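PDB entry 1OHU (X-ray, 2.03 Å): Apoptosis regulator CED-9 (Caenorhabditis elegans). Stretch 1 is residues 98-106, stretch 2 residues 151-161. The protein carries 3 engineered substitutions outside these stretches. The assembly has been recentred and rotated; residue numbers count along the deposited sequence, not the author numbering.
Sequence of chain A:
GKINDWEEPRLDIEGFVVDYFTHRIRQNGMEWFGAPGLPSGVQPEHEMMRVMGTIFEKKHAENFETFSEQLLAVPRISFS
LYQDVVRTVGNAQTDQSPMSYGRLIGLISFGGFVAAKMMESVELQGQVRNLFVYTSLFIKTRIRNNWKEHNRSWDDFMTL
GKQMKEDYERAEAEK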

# COMPACT_ATOMS: atom_id res chain seq x y z
N PRO A 98 11.86 11.17 2.13
CA PRO A 98 10.72 11.51 1.27
C PRO A 98 9.58 10.50 1.38
O PRO A 98 9.64 9.42 0.81
CB PRO A 98 11.35 11.53 -0.13
CG PRO A 98 12.38 10.44 -0.03
CD PRO A 98 13.01 10.71 1.32
N MSE A 99 8.55 10.87 2.13
CA MSE A 99 7.40 9.98 2.30
C MSE A 99 6.10 10.78 2.39
O MSE A 99 5.49 10.87 3.45
CB MSE A 99 7.56 9.12 3.56
CG MSE A 99 6.43 8.11 3.80
SE MSE A 99 6.06 6.97 2.26
CE MSE A 99 7.59 5.79 2.38
N SER A 100 5.69 11.35 1.27
CA SER A 100 4.46 12.13 1.21
C SER A 100 3.29 11.16 1.18
O SER A 100 3.47 9.96 1.01
CB SER A 100 4.44 12.99 -0.05
OG SER A 100 4.38 12.20 -1.23
N TYR A 101 2.08 11.69 1.35
CA TYR A 101 0.88 10.86 1.34
C TYR A 101 0.75 10.20 -0.03
O TYR A 101 0.26 9.08 -0.14
CB TYR A 101 -0.35 11.72 1.62
CG TYR A 101 -0.30 12.44 2.95
CD1 TYR A 101 -0.25 11.72 4.15
CD2 TYR A 101 -0.29 13.83 3.01
CE1 TYR A 101 -0.19 12.38 5.38
CE2 TYR A 101 -0.24 14.50 4.24
CZ TYR A 101 -0.18 13.77 5.42
OH TYR A 101 -0.12 14.43 6.63
N GLY A 102 1.18 10.91 -1.07
CA GLY A 102 1.11 10.37 -2.41
C GLY A 102 2.00 9.15 -2.59
O GLY A 102 1.58 8.16 -3.17
N ARG A 103 3.22 9.23 -2.08
CA ARG A 103 4.15 8.12 -2.20
C ARG A 103 3.68 7.00 -1.27
O ARG A 103 3.79 5.81 -1.60
CB ARG A 103 5.57 8.55 -1.81
CG ARG A 103 6.65 7.57 -2.26
CD ARG A 103 8.03 7.92 -1.72
NE ARG A 103 9.07 7.10 -2.33
CZ ARG A 103 10.34 7.06 -1.94
NH1 ARG A 103 10.75 7.78 -0.90
NH2 ARG A 103 11.21 6.28 -2.58
N LEU A 104 3.14 7.38 -0.12
CA LEU A 104 2.65 6.42 0.86
C LEU A 104 1.55 5.56 0.25
O LEU A 104 1.64 4.34 0.21
CB LEU A 104 2.09 7.17 2.08
CG LEU A 104 1.35 6.36 3.14
CD1 LEU A 104 2.27 5.32 3.75
CD2 LEU A 104 0.83 7.31 4.21
N ILE A 105 0.51 6.23 -0.24
CA ILE A 105 -0.63 5.60 -0.87
C ILE A 105 -0.22 4.76 -2.07
O ILE A 105 -0.71 3.66 -2.28
CB ILE A 105 -1.64 6.68 -1.33
CG1 ILE A 105 -2.17 7.43 -0.11
CG2 ILE A 105 -2.78 6.05 -2.13
CD1 ILE A 105 -3.01 8.63 -0.45
N GLY A 106 0.69 5.30 -2.87
CA GLY A 106 1.16 4.60 -4.05
C GLY A 106 1.89 3.33 -3.72
O GLY A 106 1.72 2.31 -4.40
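Stretch 2 151-161: NRSWDDFMTLG

Two helices that begin near one another and run nearly at right angles need not mesh along their length; a single large side chain can bridge the gap between them. The contact between residues 98-106 and 151-161 of CED-9 illustrates the principle. In the second stretch, Asn 151 leaves the preceding helix with positive phi in a Schellman motif, Arg 152 and Ser 153 follow in extended conformation, and a new helix runs from Trp 154 through Gly 161 and beyond. Its axis crosses that of the helix starting at Tyr 101 at -83°, with a closest approach of 12.1 Å. So wide a spacing leaves room for side chains between the backbones, and the CA atoms of Tyr 101 and Phe 157 are still 7.0 Å apart.

The principal bump is Tyr 101, whose CA-to-CB bond points toward the second stretch and which gives up 142 Å² of surface to it. Its ring enters a hollow built by the start of the second helix and the residues just before it. Phe 157 lines the hollow, with Tyr 101 CD1 3.7 Å from Phe 157 CD1; the two rings meet obliquely, their planes at 44° and centroids 5.9 Å apart. Leu 160, roughly a turn further along the helix than Phe 157, contributes a methyl, Leu 160 CD2 lying 3.7 Å from Tyr 101 CD2. At the deep end the hydroxyl reaches the backbone: Ser 153 N donates a hydrogen bond to Tyr 101 OH at 2.9 Å, and Arg 152 CB and Asp 156 CB crowd the same Tyr 101 OH at 3.0 and 3.1 Å. The apolar ring is thus held along its sides and anchored at its tip, precisely where the second helix begins.

Both helix starts are capped by serine. Ser 100 OG accepts from Arg 103 N at 3.3 Å, and Ser 153 OG accepts a weak bond from Asp 156 N, also at 3.3 Å.

Smaller fits surround the main one. Trp 154 starts away from the first stretch, yet its ring comes back so that Trp 154 CH2 lies 3.7 Å from Leu 104 CD2. Ile 105 CD1 approaches the edge of the Phe 157 ring, 4.2 Å from Phe 157 CE1. Beside the tyrosine, Arg 152 lays one face of its guanidinium over the loop before the first helix, with Arg 152 NH1 3.5 Å from Ser 100 CB.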

# COMPACT_ATOMS: atom_id res chain seq x y z
N ASN A 151 6.10 17.84 8.59
CA ASN A 151 4.82 18.28 9.13
C ASN A 151 3.59 17.45 8.77
O ASN A 151 2.46 17.95 8.81
CB ASN A 151 4.57 19.74 8.74
N ARG A 152 3.78 16.18 8.42
CA ARG A 152 2.64 15.33 8.09
C ARG A 152 2.29 14.40 9.24
O ARG A 152 3.06 14.23 10.19
CB ARG A 152 2.90 14.51 6.81
CG ARG A 152 4.27 14.67 6.20
CD ARG A 152 4.17 14.85 4.69
NE ARG A 152 5.48 14.81 4.05
CZ ARG A 152 5.73 15.25 2.81
NH1 ARG A 152 4.75 15.77 2.09
NH2 ARG A 152 6.95 15.15 2.31
N SER A 153 1.10 13.80 9.17
CA SER A 153 0.63 12.89 10.19
C SER A 153 -0.59 12.14 9.66
O SER A 153 -1.05 12.40 8.55
CB SER A 153 0.25 13.66 11.46
OG SER A 153 -0.82 14.56 11.21
N TRP A 154 -1.11 11.21 10.46
CA TRP A 154 -2.28 10.44 10.05
C TRP A 154 -3.56 11.26 10.13
O TRP A 154 -4.50 11.02 9.38
CB TRP A 154 -2.41 9.18 10.91
CG TRP A 154 -1.43 8.11 10.54
CD1 TRP A 154 -0.41 7.63 11.30
CD2 TRP A 154 -1.38 7.39 9.30
NE1 TRP A 154 0.28 6.66 10.61
CE2 TRP A 154 -0.29 6.49 9.38
CE3 TRP A 154 -2.15 7.42 8.13
CZ2 TRP A 154 0.05 5.63 8.33
CZ3 TRP A 154 -1.81 6.56 7.08
CH2 TRP A 154 -0.72 5.68 7.19
N ASP A 155 -3.59 12.23 11.04
CA ASP A 155 -4.76 13.09 11.20
C ASP A 155 -4.85 13.97 9.97
O ASP A 155 -5.90 14.09 9.34
CB ASP A 155 -4.60 13.95 12.45
CG ASP A 155 -4.36 13.12 13.69
OD1 ASP A 155 -5.29 12.41 14.12
OD2 ASP A 155 -3.23 13.16 14.23
N ASP A 156 -3.72 14.58 9.63
CA ASP A 156 -3.63 15.44 8.46
C ASP A 156 -3.99 14.58 7.24
O ASP A 156 -4.55 15.07 6.26
CB ASP A 156 -2.21 15.98 8.33
CG ASP A 156 -2.12 17.19 7.43
OD1 ASP A 156 -2.43 17.07 6.23
OD2 ASP A 156 -1.74 18.26 7.94
N PHE A 157 -3.67 13.29 7.33
CA PHE A 157 -3.94 12.33 6.27
C PHE A 157 -5.44 12.18 6.03
O PHE A 157 -5.92 12.28 4.90
CB PHE A 157 -3.35 10.96 6.65
CG PHE A 157 -3.80 9.83 5.76
CD1 PHE A 157 -3.28 9.68 4.47
CD2 PHE A 157 -4.73 8.90 6.21
CE1 PHE A 157 -3.69 8.63 3.65
CE2 PHE A 157 -5.14 7.84 5.40
CZ PHE A 157 -4.62 7.71 4.12
N MSE A 158 -6.19 11.95 7.11
CA MSE A 158 -7.63 11.78 7.02
C MSE A 158 -8.33 13.00 6.43
O MSE A 158 -9.27 12.86 5.64
CB MSE A 158 -8.21 11.47 8.40
CG MSE A 158 -7.78 10.12 8.95
SE MSE A 158 -8.28 8.65 7.79
CE MSE A 158 -9.98 8.15 8.59
N THR A 159 -7.87 14.18 6.80
CA THR A 159 -8.46 15.42 6.29
C THR A 159 -8.32 15.47 4.77
O THR A 159 -9.31 15.64 4.06
CB THR A 159 -7.79 16.66 6.90
OG1 THR A 159 -7.97 16.65 8.33
CG2 THR A 159 -8.38 17.93 6.32
N LEU A 160 -7.10 15.32 4.29
CA LEU A 160 -6.85 15.33 2.85
C LEU A 160 -7.55 14.16 2.18
O LEU A 160 -8.05 14.28 1.06
CB LEU A 160 -5.34 15.26 2.58
CG LEU A 160 -4.52 16.55 2.77
CD1 LEU A 160 -4.69 17.08 4.17
CD2 LEU A 160 -3.05 16.26 2.48
N GLY A 161 -7.59 13.02 2.87
CA GLY A 161 -8.24 11.84 2.32
C GLY A 161 -9.71 12.01 2.00
O GLY A 161 -10.14 11.76 0.87